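Local structure of 2-dehydropantoate 2-reductase (Bacillus subtilis, 3EGO) at residues A[122-127]-A[165-170]. The protein probably catalyses the NADPH-dependent reduction of ketopantoate (2-dehydropantoate) to pantoic acid, a step in pantothenate biosynthesis. Numbering follows the deposited sequence.
Sequences VEHGAV and DFPIYY
His124 and Phe166 mark the nearest approach of the two backbones, their CA atoms 8.5 Å apart, so the segments meet through one imidazole and a water instead of by strand pairing. With CG anti to its carbonyl carbon (chi1 -68°), His124 reaches across to the loop leading into strand 168-170. The imidazole and the Phe166 phenyl ring are nearly parallel, at 6°, but offset so strongly that little of one ring lies over the other, with 5.3 Å between the His124 and Phe166 ring centroids. Their closest atoms are His124 NE2 and Phe166 CD1, at 3.6 Å. At the imidazole edge, His124 CE1 lies 3.3 Å from Asp165 O, an approach that the partial positive charge on this carbon probably makes tolerable. The neighbouring atom, NE2, is hydrogen-bonded in the ring plane to a water at 2.8 Å. That water donates to Pro167 O over 2.6 Å and sits above the centre of the Phe166 ring. Histidine suits this place because one flat group can lie alongside the phenyl ring and still turn a nitrogen to the water; an alanine here would probably leave the water without its side-chain partner and open a gap beside Phe166. Phenylalanine, flat and apolar, suits its buried place, where the ring also meets Tyr20 of helix 12-22. Ile142 touches the side chains of both His124 and Phe166. Its strand, 142-146, pairs with 116-128 and 168-170, so this is packing across an intervening strand of the Rossmann-type domain, and 122-127 itself carries Ala126, which probably binds NADP(+).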
loop_
_atom_site.group_PDB
_atom_site.type_symbol
_atom_site.label_atom_id
_atom_site.label_comp_id
_atom_site.label_asym_id
_atom_site.label_seq_id
_atom_site.Cartn_x
_atom_site.Cartn_y
_atom_site.Cartn_z
ATOM N N VAL A 122 -11.133 25.789 -1.185
ATOM C CA VAL A 122 -12.338 25.764 -0.382
ATOM C C VAL A 122 -11.944 25.218 0.980
ATOM O O VAL A 122 -11.546 24.054 1.081
ATOM C CB VAL A 122 -13.358 24.801 -0.985
ATOM C CG1 VAL A 122 -14.560 24.623 -0.039
ATOM C CG2 VAL A 122 -13.790 25.271 -2.383
ATOM N N GLU A 123 -12.091 26.031 2.019
ATOM C CA GLU A 123 -11.807 25.589 3.383
ATOM C C GLU A 123 -13.021 25.202 4.233
ATOM O O GLU A 123 -12.894 24.917 5.423
ATOM C CB GLU A 123 -11.043 26.690 4.124
ATOM C CG GLU A 123 -9.766 27.119 3.395
ATOM C CD GLU A 123 -8.969 28.187 4.185
ATOM O OE1 GLU A 123 -7.714 28.156 4.126
ATOM O OE2 GLU A 123 -9.606 29.047 4.862
ATOM N N HIS A 124 -14.190 25.177 3.619
ATOM C CA HIS A 124 -15.390 24.709 4.292
ATOM C C HIS A 124 -15.327 23.227 4.399
ATOM O O HIS A 124 -14.648 22.596 3.600
ATOM C CB HIS A 124 -16.593 25.037 3.428
ATOM C CG HIS A 124 -16.879 26.493 3.315
ATOM N ND1 HIS A 124 -17.389 27.230 4.358
ATOM C CD2 HIS A 124 -16.744 27.351 2.277
ATOM C CE1 HIS A 124 -17.556 28.480 3.970
ATOM N NE2 HIS A 124 -17.185 28.578 2.710
ATOM N N GLY A 125 -16.054 22.679 5.378
ATOM C CA GLY A 125 -16.386 21.272 5.437
ATOM C C GLY A 125 -17.779 21.152 4.826
ATOM O O GLY A 125 -18.671 21.881 5.189
ATOM N N ALA A 126 -17.967 20.236 3.904
ATOM C CA ALA A 126 -19.281 20.059 3.312
ATOM C C ALA A 126 -19.423 18.619 2.870
ATOM O O ALA A 126 -18.490 18.047 2.282
ATOM C CB ALA A 126 -19.441 20.995 2.110
ATOM N N VAL A 127 -20.594 18.049 3.124
ATOM C CA VAL A 127 -20.819 16.618 2.871
ATOM C C VAL A 127 -22.143 16.479 2.105
ATOM O O VAL A 127 -23.189 16.875 2.626
ATOM C CB VAL A 127 -20.907 15.837 4.225
ATOM C CG1 VAL A 127 -21.314 14.391 3.998
ATOM C CG2 VAL A 127 -19.588 15.903 5.004
ATOM N N ASP A 165 -21.749 33.025 6.760
ATOM C CA ASP A 165 -21.127 31.707 6.921
ATOM C C ASP A 165 -20.472 31.213 5.653
ATOM O O ASP A 165 -19.912 30.112 5.662
ATOM C CB ASP A 165 -22.127 30.646 7.401
ATOM C CG ASP A 165 -22.626 30.885 8.825
ATOM O OD1 ASP A 165 -21.833 31.265 9.708
ATOM O OD2 ASP A 165 -23.805 30.608 9.053
ATOM N N PHE A 166 -20.518 32.048 4.605
ATOM C CA PHE A 166 -19.934 31.787 3.315
ATOM C C PHE A 166 -18.969 32.924 2.961
ATOM O O PHE A 166 -19.119 33.527 1.952
ATOM C CB PHE A 166 -21.024 31.674 2.209
ATOM C CG PHE A 166 -20.581 30.897 0.976
ATOM C CD1 PHE A 166 -20.258 29.519 1.049
ATOM C CD2 PHE A 166 -20.477 31.549 -0.266
ATOM C CE1 PHE A 166 -19.833 28.809 -0.132
ATOM C CE2 PHE A 166 -20.076 30.860 -1.428
ATOM C CZ PHE A 166 -19.739 29.487 -1.355
ATOM N N PRO A 167 -18.019 33.260 3.850
ATOM C CA PRO A 167 -17.123 34.363 3.456
ATOM C C PRO A 167 -16.198 34.010 2.297
ATOM O O PRO A 167 -15.801 32.833 2.122
ATOM C CB PRO A 167 -16.299 34.618 4.735
ATOM C CG PRO A 167 -16.303 33.310 5.410
ATOM C CD PRO A 167 -17.698 32.763 5.197
ATOM N N ILE A 168 -15.813 35.028 1.536
ATOM C CA ILE A 168 -14.950 34.829 0.404
ATOM C C ILE A 168 -13.847 35.888 0.441
ATOM O O ILE A 168 -14.151 37.090 0.598
ATOM C CB ILE A 168 -15.758 34.906 -0.913
ATOM C CG1 ILE A 168 -16.763 33.737 -0.948
ATOM C CG2 ILE A 168 -14.835 34.750 -2.091
ATOM C CD1 ILE A 168 -17.763 33.784 -2.166
ATOM N N TYR A 169 -12.575 35.444 0.364
ATOM C CA TYR A 169 -11.424 36.342 0.560
ATOM C C TYR A 169 -10.526 36.280 -0.645
ATOM O O TYR A 169 -10.291 35.192 -1.181
ATOM C CB TYR A 169 -10.621 35.904 1.788
ATOM C CG TYR A 169 -11.447 35.889 3.016
ATOM C CD1 TYR A 169 -12.078 37.060 3.466
ATOM C CD2 TYR A 169 -11.612 34.718 3.749
ATOM C CE1 TYR A 169 -12.886 37.047 4.595
ATOM C CE2 TYR A 169 -12.402 34.721 4.878
ATOM C CZ TYR A 169 -13.028 35.888 5.279
ATOM O OH TYR A 169 -13.779 35.867 6.433
ATOM N N TYR A 170 -10.047 37.443 -1.090
ATOM C CA TYR A 170 -9.105 37.504 -2.205
ATOM C C TYR A 170 -7.699 37.412 -1.662
ATOM O O TYR A 170 -7.403 38.026 -0.637
ATOM C CB TYR A 170 -9.273 38.837 -2.938
ATOM C CG TYR A 170 -8.199 39.112 -3.956
ATOM C CD1 TYR A 170 -8.121 38.378 -5.130
ATOM C CD2 TYR A 170 -7.244 40.107 -3.738
ATOM C CE1 TYR A 170 -7.128 38.637 -6.066
ATOM C CE2 TYR A 170 -6.253 40.365 -4.674
ATOM C CZ TYR A 170 -6.204 39.624 -5.820
ATOM O OH TYR A 170 -5.210 39.871 -6.742
HETATM O O HOH W 1 -17.272 30.940 1.124
#